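Local coordinates for protein CG11501 (Drosophila melanogaster, PDB 3ZZO) that acts as a secreted cytokine that suppresses the immune deficiency pathway, promoting survival after Sindbis virus infection, and limits intestinal stem cell proliferation after bacterial infection, at residues Thr4-Val9 against Val86-Pro90. Sequence-based numbering, arbitrary orientation.
Sequences TSRELV and VTRLP
Four near-linear backbone hydrogen bonds join Arg6-Val9 to Val86-Leu89. Arg6 N donates to Leu89 O (3.0 Å) and Leu89 N to Arg6 O (2.9 Å); Leu8 N reaches Thr87 O and Thr87 N reaches Leu8 O, both at 2.9 Å, with N-H...O angles of 161-166°. The non-hydrogen-bonded pairs Glu7-Arg88 and Val9-Val86 have CA-CA distances of 4.7 and 4.6 Å, against 5.2 and 5.1 Å for Arg6-Leu89 and Leu8-Thr87. Residues 6-9 and 86-89 are extended (phi -86 to -153°, psi 118 to 171°), whereas Thr4 (-93/-15°) is not. The axes of 6-9 and 86-89 are antiparallel at 157° (closest approach 4.6 Å). CA-H...O contacts add Ser5 CA-Leu89 O (3.2 Å), Glu7 CA-Thr87 O (3.3 Å) and Val86 CA-Leu8 O (3.4 Å). One water bridges Leu8 O (2.9 Å) and Thr87 OG1 (2.8 Å).

Arg6, Leu8, Thr87 and Leu89 share one face. Leu8 and Leu89, both mt rotamers, meet diagonally with Leu8 CG 3.5 Å from Leu89 CD1, while Arg6 (chi1 p, chi2 and chi3 t) passes its NE 3.9 Å from Leu89 CD1 and hydrogen-bonds through NH1 to Gln42. On the other face, Glu7 (chi1 m, chi2 t) lays its CD 3.5 Å from Val86 CG1, and its OE1 accepts a weak hydrogen bond from Ser69 N. A cis peptide precedes Pro90, whose CD approaches Thr4 O at 3.9 Å.

Strand 6-13 is also hydrogen-bonded to strand 31-35, through Glu7-Ile35 and Val9-Val33, and is therefore interior; strand 81-89 is outermost in the antiparallel sheet 24-25, 31-35, 6-13, 81-89 of the ferredoxin-like subdomain SD1.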
loop_
_atom_site.group_PDB
_atom_site.type_symbol
_atom_site.label_atom_id
_atom_site.label_comp_id
_atom_site.label_asym_id
_atom_site.label_seq_id
_atom_site.Cartn_x
_atom_site.Cartn_y
_atom_site.Cartn_z
ATOM N N THR A 4 -9.140 4.819 -6.615
ATOM C CA THR A 4 -9.155 3.429 -6.966
ATOM C C THR A 4 -7.757 2.846 -7.205
ATOM O O THR A 4 -7.607 1.644 -7.237
ATOM C CB THR A 4 -10.033 3.233 -8.222
ATOM O OG1 THR A 4 -9.694 4.265 -9.177
ATOM C CG2 THR A 4 -11.513 3.297 -7.882
ATOM N N SER A 5 -6.747 3.695 -7.364
ATOM C CA SER A 5 -5.386 3.207 -7.549
ATOM C C SER A 5 -4.831 2.680 -6.228
ATOM O O SER A 5 -5.080 3.267 -5.171
ATOM C CB SER A 5 -4.461 4.306 -8.089
ATOM O OG SER A 5 -4.854 4.663 -9.392
ATOM N N ARG A 6 -4.103 1.568 -6.319
ATOM C CA ARG A 6 -3.385 0.998 -5.183
ATOM C C ARG A 6 -2.198 0.223 -5.703
ATOM O O ARG A 6 -2.052 0.072 -6.934
ATOM C CB ARG A 6 -4.287 0.194 -4.290
ATOM C CG ARG A 6 -4.934 -1.010 -4.896
ATOM C CD ARG A 6 -6.232 -1.471 -4.196
ATOM N NE ARG A 6 -6.835 -2.587 -4.835
ATOM C CZ ARG A 6 -7.535 -3.484 -4.172
ATOM N NH1 ARG A 6 -7.693 -3.435 -2.817
ATOM N NH2 ARG A 6 -8.039 -4.499 -4.842
ATOM N N GLU A 7 -1.313 -0.227 -4.845
ATOM C CA GLU A 7 -0.191 -1.065 -5.258
ATOM C C GLU A 7 -0.148 -2.312 -4.425
ATOM O O GLU A 7 -0.334 -2.290 -3.212
ATOM C CB GLU A 7 1.167 -0.356 -5.146
ATOM C CG GLU A 7 1.431 0.659 -6.220
ATOM C CD GLU A 7 2.780 1.302 -6.093
ATOM O OE1 GLU A 7 3.409 1.269 -5.033
ATOM O OE2 GLU A 7 3.205 1.907 -7.131
ATOM N N LEU A 8 0.157 -3.411 -5.086
ATOM C CA LEU A 8 0.479 -4.692 -4.452
ATOM C C LEU A 8 1.979 -4.789 -4.342
ATOM O O LEU A 8 2.673 -4.756 -5.371
ATOM C CB LEU A 8 -0.005 -5.856 -5.360
ATOM C CG LEU A 8 -1.490 -5.892 -5.833
ATOM C CD1 LEU A 8 -1.664 -6.815 -7.028
ATOM C CD2 LEU A 8 -2.404 -6.252 -4.683
ATOM N N VAL A 9 2.520 -4.882 -3.146
ATOM C CA VAL A 9 3.937 -4.893 -2.912
ATOM C C VAL A 9 4.357 -6.182 -2.242
ATOM O O VAL A 9 3.783 -6.575 -1.220
ATOM C CB VAL A 9 4.359 -3.706 -2.033
ATOM C CG1 VAL A 9 5.877 -3.673 -1.811
ATOM C CG2 VAL A 9 3.873 -2.383 -2.615
ATOM N N VAL A 86 6.444 -4.870 -7.341
ATOM C CA VAL A 86 5.382 -3.897 -7.182
ATOM C C VAL A 86 4.462 -3.953 -8.389
ATOM O O VAL A 86 4.943 -3.913 -9.528
ATOM C CB VAL A 86 5.936 -2.455 -7.060
ATOM C CG1 VAL A 86 4.805 -1.431 -6.850
ATOM C CG2 VAL A 86 6.943 -2.357 -5.906
ATOM N N THR A 87 3.179 -4.105 -8.146
ATOM C CA THR A 87 2.163 -4.116 -9.200
ATOM C C THR A 87 1.189 -2.983 -8.957
ATOM O O THR A 87 0.588 -2.881 -7.890
ATOM C CB THR A 87 1.407 -5.450 -9.255
ATOM O OG1 THR A 87 2.368 -6.511 -9.328
ATOM C CG2 THR A 87 0.440 -5.480 -10.432
ATOM N N ARG A 88 1.034 -2.145 -9.971
ATOM C CA ARG A 88 0.086 -1.025 -9.906
ATOM C C ARG A 88 -1.292 -1.473 -10.319
ATOM O O ARG A 88 -1.495 -2.051 -11.391
ATOM C CB ARG A 88 0.550 0.103 -10.793
ATOM C CG ARG A 88 1.918 0.643 -10.426
ATOM C CD ARG A 88 2.414 1.708 -11.373
ATOM N NE ARG A 88 2.694 1.155 -12.685
ATOM C CZ ARG A 88 3.446 1.755 -13.603
ATOM N NH1 ARG A 88 4.018 2.939 -13.372
ATOM N NH2 ARG A 88 3.660 1.123 -14.764
ATOM N N LEU A 89 -2.280 -1.242 -9.458
ATOM C CA LEU A 89 -3.692 -1.538 -9.744
ATOM C C LEU A 89 -4.458 -0.226 -9.867
ATOM O O LEU A 89 -4.204 0.727 -9.161
ATOM C CB LEU A 89 -4.287 -2.381 -8.626
ATOM C CG LEU A 89 -3.574 -3.683 -8.312
ATOM C CD1 LEU A 89 -4.304 -4.431 -7.201
ATOM C CD2 LEU A 89 -3.472 -4.612 -9.522
ATOM N N PRO A 90 -5.457 -0.184 -10.745
ATOM C CA PRO A 90 -5.866 -1.229 -11.706
ATOM C C PRO A 90 -4.767 -1.500 -12.715
ATOM O O PRO A 90 -4.126 -0.587 -13.258
ATOM C CB PRO A 90 -7.112 -0.613 -12.386
ATOM C CG PRO A 90 -6.916 0.818 -12.259
ATOM C CD PRO A 90 -6.293 1.020 -10.894
HETATM O O HOH W 1 3.276 -7.242 -6.785
#